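Local coordinates for protein Rna-directed RNA polymerase (Infectious pancreatic necrosis virus, PDB 3ZED) that catalyses RNA-templated RNA synthesis from ribonucleoside triphosphates and probably exists both free and covalently attached to the viral genome, at residues L71-A76 with D91-P96; G87-T92 with D258-A263; A220-I225 with L266-I271. All blocks are in the same frame, centred on the assembly; numbering follows the deposited sequence.

Contact 1. Residues L71-A76 with D91-P96; sequences LETDAA and DTVSVP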
ATOM      1  N   LEU B  71     -27.097   4.556  21.070  1.00 82.25           N
ATOM      2  CA  LEU B  71     -28.338   4.437  20.296  1.00 83.39           C
ATOM      3  C   LEU B  71     -28.638   2.981  19.974  1.00 89.51           C
ATOM      4  O   LEU B  71     -27.727   2.154  19.940  1.00 88.18           O
ATOM      5  CB  LEU B  71     -28.245   5.224  18.970  1.00 81.87           C
ATOM      6  CG  LEU B  71     -28.167   6.752  18.987  1.00 86.95           C
ATOM      7  CD1 LEU B  71     -28.276   7.288  17.583  1.00 86.29           C
ATOM      8  CD2 LEU B  71     -29.283   7.366  19.790  1.00 90.27           C
ATOM      9  N   GLU B  72     -29.904   2.675  19.691  1.00 89.22           N
ATOM     10  CA  GLU B  72     -30.352   1.342  19.300  1.00 89.37           C
ATOM     11  C   GLU B  72     -29.969   1.129  17.828  1.00 91.06           C
ATOM     12  O   GLU B  72     -30.345   1.944  16.980  1.00 90.01           O
ATOM     13  CB  GLU B  72     -31.876   1.225  19.532  1.00 93.82           C
ATOM     14  CG  GLU B  72     -32.450  -0.165  19.321  1.00107.74           C
ATOM     15  CD  GLU B  72     -33.966  -0.258  19.310  1.00137.20           C
ATOM     16  OE1 GLU B  72     -34.632   0.694  18.838  1.00135.45           O
ATOM     17  OE2 GLU B  72     -34.487  -1.314  19.736  1.00137.24           O
ATOM     18  N   THR B  73     -29.180   0.071  17.532  1.00 87.02           N
ATOM     19  CA  THR B  73     -28.717  -0.251  16.166  1.00 84.69           C
ATOM     20  C   THR B  73     -29.917  -0.392  15.204  1.00 91.23           C
ATOM     21  O   THR B  73     -29.818   0.062  14.060  1.00 90.09           O
ATOM     22  CB  THR B  73     -27.839  -1.497  16.166  1.00 88.19           C
ATOM     23  OG1 THR B  73     -26.893  -1.383  17.222  1.00 88.64           O
ATOM     24  CG2 THR B  73     -27.079  -1.686  14.858  1.00 82.75           C
ATOM     25  N   ASP B  74     -31.056  -0.957  15.691  1.00 90.00           N
ATOM     26  CA  ASP B  74     -32.308  -1.104  14.938  1.00 91.43           C
ATOM     27  C   ASP B  74     -32.843   0.252  14.483  1.00 95.44           C
ATOM     28  O   ASP B  74     -33.384   0.348  13.385  1.00 95.66           O
ATOM     29  CB  ASP B  74     -33.380  -1.820  15.786  1.00 96.57           C
ATOM     30  CG  ASP B  74     -33.039  -3.235  16.214  1.00110.93           C
ATOM     31  OD1 ASP B  74     -32.096  -3.821  15.638  1.00111.13           O
ATOM     32  OD2 ASP B  74     -33.733  -3.767  17.111  1.00118.51           O
ATOM     33  N   ALA B  75     -32.687   1.298  15.325  1.00 91.56           N
ATOM     34  CA  ALA B  75     -33.124   2.655  15.004  1.00 91.51           C
ATOM     35  C   ALA B  75     -32.162   3.322  14.023  1.00 92.21           C
ATOM     36  O   ALA B  75     -32.620   3.956  13.072  1.00 93.19           O
ATOM     37  CB  ALA B  75     -33.242   3.489  16.268  1.00 93.70           C
ATOM     38  N   ALA B  76     -30.835   3.178  14.248  1.00 84.11           N
ATOM     39  CA  ALA B  76     -29.808   3.794  13.405  1.00 80.54           C
ATOM     40  C   ALA B  76     -29.670   3.104  12.052  1.00 81.26           C
ATOM     41  O   ALA B  76     -29.456   3.786  11.049  1.00 78.76           O
ATOM     42  CB  ALA B  76     -28.473   3.804  14.122  1.00 79.73           C
ATOM     43  N   ASP B  91     -26.442  -4.777  19.530  1.00102.83           N
ATOM     44  CA  ASP B  91     -27.800  -4.222  19.657  1.00104.61           C
ATOM     45  C   ASP B  91     -27.775  -2.695  19.881  1.00106.33           C
ATOM     46  O   ASP B  91     -28.784  -2.023  19.652  1.00106.46           O
ATOM     47  CB  ASP B  91     -28.573  -4.925  20.788  1.00109.42           C
ATOM     48  CG  ASP B  91     -27.967  -4.737  22.163  1.00123.47           C
ATOM     49  OD1 ASP B  91     -26.808  -5.167  22.365  1.00122.76           O
ATOM     50  OD2 ASP B  91     -28.649  -4.152  23.037  1.00133.12           O
ATOM     51  N   THR B  92     -26.616  -2.158  20.315  1.00100.80           N
ATOM     52  CA  THR B  92     -26.408  -0.728  20.541  1.00100.06           C
ATOM     53  C   THR B  92     -25.237  -0.214  19.717  1.00 99.29           C
ATOM     54  O   THR B  92     -24.288  -0.956  19.448  1.00 96.28           O
ATOM     55  CB  THR B  92     -26.192  -0.411  22.022  1.00110.19           C
ATOM     56  OG1 THR B  92     -25.096  -1.180  22.522  1.00109.76           O
ATOM     57  CG2 THR B  92     -27.443  -0.624  22.864  1.00111.11           C
ATOM     58  N   VAL B  93     -25.306   1.072  19.337  1.00 94.94           N
ATOM     59  CA  VAL B  93     -24.284   1.760  18.547  1.00 91.71           C
ATOM     60  C   VAL B  93     -23.923   3.094  19.252  1.00 94.06           C
ATOM     61  O   VAL B  93     -24.819   3.842  19.642  1.00 95.83           O
ATOM     62  CB  VAL B  93     -24.739   1.928  17.057  1.00 94.52           C
ATOM     63  CG1 VAL B  93     -25.927   2.877  16.888  1.00 95.88           C
ATOM     64  CG2 VAL B  93     -23.589   2.331  16.154  1.00 91.96           C
ATOM     65  N   SER B  94     -22.622   3.352  19.472  1.00 87.46           N
ATOM     66  CA  SER B  94     -22.163   4.582  20.123  1.00 87.13           C
ATOM     67  C   SER B  94     -21.794   5.608  19.051  1.00 87.86           C
ATOM     68  O   SER B  94     -20.906   5.360  18.246  1.00 84.89           O
ATOM     69  CB  SER B  94     -20.999   4.298  21.068  1.00 90.72           C
ATOM     70  OG  SER B  94     -19.935   3.660  20.381  1.00100.27           O
ATOM     71  N   VAL B  95     -22.524   6.731  18.994  1.00 85.94           N
ATOM     72  CA  VAL B  95     -22.324   7.745  17.950  1.00 84.30           C
ATOM     73  C   VAL B  95     -22.017   9.145  18.538  1.00 86.76           C
ATOM     74  O   VAL B  95     -22.570   9.500  19.579  1.00 87.08           O
ATOM     75  CB  VAL B  95     -23.523   7.801  16.965  1.00 89.05           C
ATOM     76  CG1 VAL B  95     -23.643   6.506  16.163  1.00 87.91           C
ATOM     77  CG2 VAL B  95     -24.830   8.108  17.681  1.00 91.51           C
ATOM     78  N   PRO B  96     -21.132   9.944  17.882  1.00 81.99           N
ATOM     79  CA  PRO B  96     -20.820  11.286  18.413  1.00 82.69           C
ATOM     80  C   PRO B  96     -21.965  12.265  18.144  1.00 87.62           C
ATOM     81  O   PRO B  96     -21.967  12.961  17.130  1.00 86.14           O
ATOM     82  CB  PRO B  96     -19.524  11.677  17.676  1.00 82.38           C
ATOM     83  CG  PRO B  96     -19.175  10.519  16.769  1.00 84.66           C
ATOM     84  CD  PRO B  96     -20.388   9.678  16.633  1.00 80.95           C
TER
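Leu71 carries CG beside its backbone N and anti to the carbonyl carbon (chi1 -67°), while Val93 holds CG1 between backbone N and carbonyl carbon (chi1 67°), which turns that methyl toward Leu71; the pair's side chains share one face of an antiparallel beta ladder. This ladder ties the end of the central strand 65-72 to the edge strand 92-98 of a three-stranded sheet. Leu71 and Val93 form a hydrogen-bonded pair with two nearly straight links: Leu71 N to Val93 O, 2.8 Å, and Val93 N back to Leu71 O, 2.7 Å. Glu72 and Thr92 follow as a non-hydrogen-bonded pair whose side chains diverge, and Glu72 is also the N-cap of the short helix 73-76. One more bond survives the change of structure, from Thr73 N to Asp91 O at 3.0 Å, with the donor lying 46° above the carbonyl plane. The hydroxyl OG1 of Thr73 has its polar partner in Lys90 O, one residue before the second segment.

Apolar groups fill in beside the backbone ladder. Val93 CG1 lies 3.9 Å from Leu71 CB and equally 3.9 Å from Ala76 CB, bridging the strand and the end of the short helix. Beyond the contact, Val265 of helix 260-278 packs on both Ala76 and Val95, while Tyr251, in the predicted GTP-binding segment, bonds through OH to Ser94 O. Further along the edge strand, the Leu71 side chain crosses that of Val95 at about a right angle, its CD1 resting 3.5 Å from Val95 CG2.

Contact 2. Residues G87-T92 with D258-A263; sequences GKLKDT and DTTAEA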
ATOM      1  N   GLY B  87     -27.274 -11.827  15.579  1.00104.10           N
ATOM      2  CA  GLY B  87     -25.992 -11.661  16.258  1.00102.41           C
ATOM      3  C   GLY B  87     -24.809 -11.260  15.402  1.00103.70           C
ATOM      4  O   GLY B  87     -23.661 -11.459  15.815  1.00101.80           O
ATOM      5  N   LYS B  88     -25.064 -10.656  14.229  1.00 99.73           N
ATOM      6  CA  LYS B  88     -24.003 -10.220  13.312  1.00 97.37           C
ATOM      7  C   LYS B  88     -23.551  -8.765  13.611  1.00 99.38           C
ATOM      8  O   LYS B  88     -22.494  -8.342  13.133  1.00 96.49           O
ATOM      9  CB  LYS B  88     -24.451 -10.369  11.839  1.00100.26           C
ATOM     10  CG  LYS B  88     -24.844 -11.794  11.408  1.00118.34           C
ATOM     11  CD  LYS B  88     -23.641 -12.662  11.030  1.00126.60           C
ATOM     12  CE  LYS B  88     -23.403 -13.754  12.044  1.00140.89           C
ATOM     13  NZ  LYS B  88     -21.961 -14.098  12.161  1.00148.84           N
ATOM     14  N   LEU B  89     -24.345  -8.022  14.414  1.00 97.20           N
ATOM     15  CA  LEU B  89     -24.087  -6.645  14.858  1.00 96.81           C
ATOM     16  C   LEU B  89     -24.516  -6.469  16.306  1.00102.65           C
ATOM     17  O   LEU B  89     -25.472  -7.124  16.728  1.00104.93           O
ATOM     18  CB  LEU B  89     -24.869  -5.622  13.996  1.00 97.18           C
ATOM     19  CG  LEU B  89     -24.441  -5.358  12.555  1.00 99.65           C
ATOM     20  CD1 LEU B  89     -25.569  -4.694  11.787  1.00100.62           C
ATOM     21  CD2 LEU B  89     -23.192  -4.492  12.484  1.00 99.46           C
ATOM     22  N   LYS B  90     -23.874  -5.544  17.052  1.00 97.94           N
ATOM     23  CA  LYS B  90     -24.273  -5.234  18.429  1.00 99.34           C
ATOM     24  C   LYS B  90     -25.678  -4.611  18.433  1.00104.42           C
ATOM     25  O   LYS B  90     -26.060  -3.994  17.440  1.00103.71           O
ATOM     26  CB  LYS B  90     -23.261  -4.283  19.088  1.00100.89           C
ATOM     27  CG  LYS B  90     -21.898  -4.901  19.354  1.00110.66           C
ATOM     28  CD  LYS B  90     -20.971  -3.902  20.028  1.00118.54           C
ATOM     29  CE  LYS B  90     -19.561  -4.425  20.210  1.00126.05           C
ATOM     30  NZ  LYS B  90     -18.795  -4.498  18.937  1.00132.46           N
ATOM     31  N   ASP B  91     -26.442  -4.777  19.530  1.00102.83           N
ATOM     32  CA  ASP B  91     -27.800  -4.222  19.657  1.00104.61           C
ATOM     33  C   ASP B  91     -27.775  -2.695  19.881  1.00106.33           C
ATOM     34  O   ASP B  91     -28.784  -2.023  19.652  1.00106.46           O
ATOM     35  CB  ASP B  91     -28.573  -4.925  20.788  1.00109.42           C
ATOM     36  CG  ASP B  91     -27.967  -4.737  22.163  1.00123.47           C
ATOM     37  OD1 ASP B  91     -26.808  -5.167  22.365  1.00122.76           O
ATOM     38  OD2 ASP B  91     -28.649  -4.152  23.037  1.00133.12           O
ATOM     39  N   THR B  92     -26.616  -2.158  20.315  1.00100.80           N
ATOM     40  CA  THR B  92     -26.408  -0.728  20.541  1.00100.06           C
ATOM     41  C   THR B  92     -25.237  -0.214  19.717  1.00 99.29           C
ATOM     42  O   THR B  92     -24.288  -0.956  19.448  1.00 96.28           O
ATOM     43  CB  THR B  92     -26.192  -0.411  22.022  1.00110.19           C
ATOM     44  OG1 THR B  92     -25.096  -1.180  22.522  1.00109.76           O
ATOM     45  CG2 THR B  92     -27.443  -0.624  22.864  1.00111.11           C
ATOM     46  N   ASP B 258     -14.831  -4.274  16.455  1.00 67.81           N
ATOM     47  CA  ASP B 258     -15.530  -3.656  17.585  1.00 69.42           C
ATOM     48  C   ASP B 258     -16.509  -2.564  17.154  1.00 73.55           C
ATOM     49  O   ASP B 258     -17.468  -2.278  17.892  1.00 76.57           O
ATOM     50  CB  ASP B 258     -14.505  -3.004  18.553  1.00 71.62           C
ATOM     51  CG  ASP B 258     -13.559  -3.922  19.321  1.00 83.74           C
ATOM     52  OD1 ASP B 258     -13.887  -5.120  19.483  1.00 87.55           O
ATOM     53  OD2 ASP B 258     -12.497  -3.431  19.781  1.00 84.41           O
ATOM     54  N   THR B 259     -16.234  -1.903  16.003  1.00 66.06           N
ATOM     55  CA  THR B 259     -16.976  -0.717  15.544  1.00 65.43           C
ATOM     56  C   THR B 259     -17.670  -0.838  14.158  1.00 68.23           C
ATOM     57  O   THR B 259     -17.943   0.199  13.534  1.00 66.30           O
ATOM     58  CB  THR B 259     -16.001   0.464  15.508  1.00 62.72           C
ATOM     59  OG1 THR B 259     -14.903   0.108  14.663  1.00 61.19           O
ATOM     60  CG2 THR B 259     -15.490   0.848  16.896  1.00 56.82           C
ATOM     61  N   THR B 260     -17.990  -2.080  13.698  1.00 64.71           N
ATOM     62  CA  THR B 260     -18.649  -2.318  12.400  1.00 63.46           C
ATOM     63  C   THR B 260     -19.915  -1.454  12.226  1.00 67.19           C
ATOM     64  O   THR B 260     -20.012  -0.743  11.224  1.00 66.15           O
ATOM     65  CB  THR B 260     -18.969  -3.800  12.220  1.00 69.18           C
ATOM     66  OG1 THR B 260     -17.753  -4.533  12.377  1.00 69.89           O
ATOM     67  CG2 THR B 260     -19.594  -4.104  10.861  1.00 64.72           C
ATOM     68  N   ALA B 261     -20.867  -1.517  13.188  1.00 64.59           N
ATOM     69  CA  ALA B 261     -22.125  -0.766  13.136  1.00 66.28           C
ATOM     70  C   ALA B 261     -21.863   0.749  13.103  1.00 69.47           C
ATOM     71  O   ALA B 261     -22.421   1.448  12.253  1.00 69.15           O
ATOM     72  CB  ALA B 261     -23.014  -1.129  14.314  1.00 68.94           C
ATOM     73  N   GLU B 262     -20.971   1.224  14.001  1.00 64.49           N
ATOM     74  CA  GLU B 262     -20.539   2.609  14.150  1.00 63.73           C
ATOM     75  C   GLU B 262     -20.024   3.157  12.818  1.00 65.45           C
ATOM     76  O   GLU B 262     -20.484   4.211  12.370  1.00 65.51           O
ATOM     77  CB  GLU B 262     -19.452   2.695  15.234  1.00 64.68           C
ATOM     78  CG  GLU B 262     -19.977   2.714  16.668  1.00 75.43           C
ATOM     79  CD  GLU B 262     -20.257   1.408  17.394  1.00 92.36           C
ATOM     80  OE1 GLU B 262     -19.785   0.342  16.940  1.00 78.34           O
ATOM     81  OE2 GLU B 262     -20.933   1.458  18.446  1.00 90.63           O
ATOM     82  N   ALA B 263     -19.138   2.392  12.149  1.00 60.63           N
ATOM     83  CA  ALA B 263     -18.541   2.736  10.851  1.00 58.28           C
ATOM     84  C   ALA B 263     -19.609   2.922   9.780  1.00 61.70           C
ATOM     85  O   ALA B 263     -19.591   3.933   9.097  1.00 60.90           O
ATOM     86  CB  ALA B 263     -17.568   1.661  10.430  1.00 56.90           C
TER
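Leu89 and Lys90 meet the first turn of helix 260-278 in a loop-on-helix contact, made where the chain runs from helix 81-85 into the edge strand 92-98. It illustrates how a short irregular connection can be held by one apolar and one polar touch. The loop starts at Gly87, whose positive phi closes a Schellman motif at the end of helix 81-85.

The apolar touch belongs to Leu89. Its side chain is buried, and the CD2 branch alone reaches across, meeting Ala261 CB at 3.8 Å and Thr260 CG2 at 4.0 Å; the methyl therefore sits against two successive residues of the helix start. Met83 of helix 81-85 also packs on Leu89, so the leucine touches both helices.

Lys90 makes the polar touch. Its chain is extended as far as CE, and a bend at chi4 (73°) brings NZ to the backbone, where it donates to Asp258 O at 2.8 Å. The ammonium lies 40° above the plane of that carbonyl, and the C=O...N angle is 114°, a side-on approach. The carboxylates nearby are not in contact with it: Asp258 OD1 is 5.0 Å from Lys90 NZ and Glu262 OE1 is 5.3 Å from it, distances at which they could still stabilise its positive charge. Their own stronger partners are Thr255 N, for Asp258 OD2, and Ser94 N, for Glu262 OE2.

Asp258 precedes the N-cap residue Thr259, and Thr255 belongs to the predicted GTP-binding segment. The whole is a helix N-terminus gripped through a main-chain carbonyl just before its cap, next to a putative nucleotide site.

Contact 3. Residues A220-I225 with L266-I271; sequences APSWLI and LADSFI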
ATOM      1  N   ALA B 220     -25.362   4.505  -0.002  1.00 61.84           N
ATOM      2  CA  ALA B 220     -24.763   4.532   1.328  1.00 61.54           C
ATOM      3  C   ALA B 220     -24.109   3.154   1.576  1.00 63.98           C
ATOM      4  O   ALA B 220     -24.674   2.147   1.138  1.00 65.17           O
ATOM      5  CB  ALA B 220     -25.834   4.822   2.375  1.00 63.89           C
ATOM      6  N   PRO B 221     -22.939   3.070   2.239  1.00 57.33           N
ATOM      7  CA  PRO B 221     -22.281   1.760   2.415  1.00 55.90           C
ATOM      8  C   PRO B 221     -23.143   0.627   2.982  1.00 60.93           C
ATOM      9  O   PRO B 221     -23.019  -0.488   2.472  1.00 60.86           O
ATOM     10  CB  PRO B 221     -21.130   2.074   3.370  1.00 56.23           C
ATOM     11  CG  PRO B 221     -20.800   3.477   3.065  1.00 60.47           C
ATOM     12  CD  PRO B 221     -22.107   4.157   2.782  1.00 58.07           C
ATOM     13  N   SER B 222     -23.994   0.886   4.012  1.00 58.09           N
ATOM     14  CA  SER B 222     -24.838  -0.144   4.642  1.00 59.36           C
ATOM     15  C   SER B 222     -25.812  -0.807   3.656  1.00 66.73           C
ATOM     16  O   SER B 222     -26.237  -1.941   3.893  1.00 67.34           O
ATOM     17  CB  SER B 222     -25.629   0.437   5.807  1.00 63.37           C
ATOM     18  OG  SER B 222     -26.584   1.396   5.373  1.00 68.78           O
ATOM     19  N   TRP B 223     -26.176  -0.099   2.563  1.00 64.36           N
ATOM     20  CA  TRP B 223     -27.100  -0.604   1.551  1.00 65.63           C
ATOM     21  C   TRP B 223     -26.433  -1.677   0.649  1.00 67.82           C
ATOM     22  O   TRP B 223     -27.112  -2.301  -0.164  1.00 68.93           O
ATOM     23  CB  TRP B 223     -27.650   0.555   0.711  1.00 65.13           C
ATOM     24  CG  TRP B 223     -28.678   1.387   1.414  1.00 68.31           C
ATOM     25  CD1 TRP B 223     -28.548   2.011   2.621  1.00 71.67           C
ATOM     26  CD2 TRP B 223     -29.973   1.747   0.913  1.00 70.26           C
ATOM     27  NE1 TRP B 223     -29.693   2.721   2.914  1.00 73.50           N
ATOM     28  CE2 TRP B 223     -30.570   2.605   1.866  1.00 76.11           C
ATOM     29  CE3 TRP B 223     -30.676   1.455  -0.269  1.00 72.65           C
ATOM     30  CZ2 TRP B 223     -31.863   3.134   1.696  1.00 78.00           C
ATOM     31  CZ3 TRP B 223     -31.954   1.978  -0.438  1.00 76.84           C
ATOM     32  CH2 TRP B 223     -32.535   2.807   0.535  1.00 78.79           C
ATOM     33  N   LEU B 224     -25.114  -1.880   0.791  1.00 61.28           N
ATOM     34  CA  LEU B 224     -24.367  -2.886   0.034  1.00 59.10           C
ATOM     35  C   LEU B 224     -24.418  -4.257   0.766  1.00 63.23           C
ATOM     36  O   LEU B 224     -23.909  -5.262   0.253  1.00 61.84           O
ATOM     37  CB  LEU B 224     -22.917  -2.409  -0.193  1.00 56.51           C
ATOM     38  CG  LEU B 224     -22.627  -1.674  -1.520  1.00 59.33           C
ATOM     39  CD1 LEU B 224     -23.431  -0.360  -1.649  1.00 59.62           C
ATOM     40  CD2 LEU B 224     -21.139  -1.423  -1.685  1.00 57.95           C
ATOM     41  N   ILE B 225     -25.081  -4.287   1.948  1.00 60.26           N
ATOM     42  CA  ILE B 225     -25.285  -5.495   2.733  1.00 59.96           C
ATOM     43  C   ILE B 225     -26.650  -6.042   2.380  1.00 67.39           C
ATOM     44  O   ILE B 225     -27.674  -5.380   2.559  1.00 67.79           O
ATOM     45  CB  ILE B 225     -25.128  -5.323   4.275  1.00 62.36           C
ATOM     46  CG1 ILE B 225     -23.733  -4.820   4.671  1.00 59.68           C
ATOM     47  CG2 ILE B 225     -25.453  -6.657   4.995  1.00 63.69           C
ATOM     48  CD1 ILE B 225     -23.742  -4.056   5.952  1.00 60.21           C
ATOM     49  N   LEU B 266     -21.670   6.102  10.549  1.00 63.22           N
ATOM     50  CA  LEU B 266     -20.880   7.297  10.244  1.00 61.76           C
ATOM     51  C   LEU B 266     -20.624   7.468   8.744  1.00 62.97           C
ATOM     52  O   LEU B 266     -20.799   8.585   8.244  1.00 62.55           O
ATOM     53  CB  LEU B 266     -19.550   7.289  11.016  1.00 60.82           C
ATOM     54  CG  LEU B 266     -19.629   7.499  12.537  1.00 67.42           C
ATOM     55  CD1 LEU B 266     -18.248   7.521  13.138  1.00 66.50           C
ATOM     56  CD2 LEU B 266     -20.403   8.808  12.912  1.00 71.73           C
ATOM     57  N   ALA B 267     -20.224   6.379   8.030  1.00 57.40           N
ATOM     58  CA  ALA B 267     -19.975   6.416   6.580  1.00 56.18           C
ATOM     59  C   ALA B 267     -21.269   6.730   5.827  1.00 61.94           C
ATOM     60  O   ALA B 267     -21.233   7.575   4.937  1.00 62.32           O
ATOM     61  CB  ALA B 267     -19.369   5.112   6.089  1.00 55.58           C
ATOM     62  N   ASP B 268     -22.417   6.130   6.239  1.00 59.05           N
ATOM     63  CA  ASP B 268     -23.735   6.403   5.659  1.00 60.59           C
ATOM     64  C   ASP B 268     -24.105   7.874   5.782  1.00 64.63           C
ATOM     65  O   ASP B 268     -24.484   8.504   4.795  1.00 64.84           O
ATOM     66  CB  ASP B 268     -24.837   5.587   6.369  1.00 64.13           C
ATOM     67  CG  ASP B 268     -25.045   4.150   5.939  1.00 72.78           C
ATOM     68  OD1 ASP B 268     -24.095   3.545   5.383  1.00 71.40           O
ATOM     69  OD2 ASP B 268     -26.133   3.606   6.220  1.00 78.33           O
ATOM     70  N   SER B 269     -24.015   8.407   7.013  1.00 61.72           N
ATOM     71  CA  SER B 269     -24.392   9.784   7.333  1.00 63.14           C
ATOM     72  C   SER B 269     -23.512  10.788   6.603  1.00 65.59           C
ATOM     73  O   SER B 269     -24.035  11.785   6.123  1.00 66.30           O
ATOM     74  CB  SER B 269     -24.328  10.027   8.839  1.00 67.60           C
ATOM     75  OG  SER B 269     -25.174   9.137   9.548  1.00 78.67           O
ATOM     76  N   PHE B 270     -22.198  10.511   6.486  1.00 59.69           N
ATOM     77  CA  PHE B 270     -21.289  11.426   5.809  1.00 58.47           C
ATOM     78  C   PHE B 270     -21.608  11.548   4.315  1.00 63.57           C
ATOM     79  O   PHE B 270     -21.732  12.669   3.836  1.00 63.91           O
ATOM     80  CB  PHE B 270     -19.811  11.019   6.011  1.00 57.50           C
ATOM     81  CG  PHE B 270     -18.837  11.980   5.370  1.00 57.36           C
ATOM     82  CD1 PHE B 270     -18.710  13.288   5.840  1.00 60.31           C
ATOM     83  CD2 PHE B 270     -18.063  11.588   4.279  1.00 58.16           C
ATOM     84  CE1 PHE B 270     -17.809  14.180   5.244  1.00 60.91           C
ATOM     85  CE2 PHE B 270     -17.158  12.481   3.680  1.00 60.03           C
ATOM     86  CZ  PHE B 270     -17.038  13.770   4.166  1.00 58.78           C
ATOM     87  N   ILE B 271     -21.729  10.416   3.588  1.00 61.22           N
ATOM     88  CA  ILE B 271     -21.999  10.407   2.143  1.00 61.68           C
ATOM     89  C   ILE B 271     -23.422  10.975   1.845  1.00 69.54           C
ATOM     90  O   ILE B 271     -23.576  11.705   0.860  1.00 69.97           O
ATOM     91  CB  ILE B 271     -21.734   9.000   1.483  1.00 63.39           C
ATOM     92  CG1 ILE B 271     -21.655   9.070  -0.067  1.00 63.40           C
ATOM     93  CG2 ILE B 271     -22.708   7.907   1.938  1.00 64.27           C
ATOM     94  CD1 ILE B 271     -20.427   9.777  -0.622  1.00 64.39           C
TER
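Ala267 opens the contact from helix 260-278: its CB rests 3.7 Å from CG of the Pro221 ring, at the start of the 3-10 segment 221-224. Leu331 and Met334 of helix 326-340 also pack on this proline.

Asp268 comes next and carries most of the contact. With CG beside its backbone N (chi1 -82°), the carboxylate projects past Pro221, the two side chains sliding by in opposite directions. OD1 offers its syn lone pair to Ser222 N, 3.0 Å away, in an almost straight bond (169°). Pro221 CD lies 3.3 Å from the same Asp268 OD1, while Ala220 CB approaches Asp268 CG at 3.7 Å. The Ser222 hydroxyl is turned to Asp268 OD2 and donates to it, though the modelled separation is too short for its length to be trusted.

One turn on, Ile271 touches through its CG2 branch alone, its longer branch leading away; the CG2 methyl meets Pro221 CD at 3.9 Å and Ala220 CA at 4.0 Å. Trp440 and Phe443 of helix 438-452 also pack on Ile271.

All the touching residues are buried, so a carboxylate is held inside an otherwise largely apolar seam. Its two oxygens face the N-H and hydroxyl of one serine at the N-terminal end of a 3-10 turn; the N-H bond would favour the charged form, offsetting at least part of the cost of burial.

In the fold
The three contacts lie on the same side of the chain's centre, within the range assigned to the palm family, and helix 260-278 unites them. Contacts 2 and 3 use its first turn and a later part; contact 1 packs against it through the edge strand and Ala76. Contacts 1 and 2 share Asp91 and Thr92, their centres about 8 Å apart, and touch each other directly. Contact 3 lies about 14 Å from either centre and touches contact 1 where Pro96 meets Leu266. Along the chain contact 1 closes first, whereas contacts 2 and 3 interleave. One helix thus joins the small N-terminal sheet to the 3-10 segment 221-224, beside the predicted GTP-binding loop.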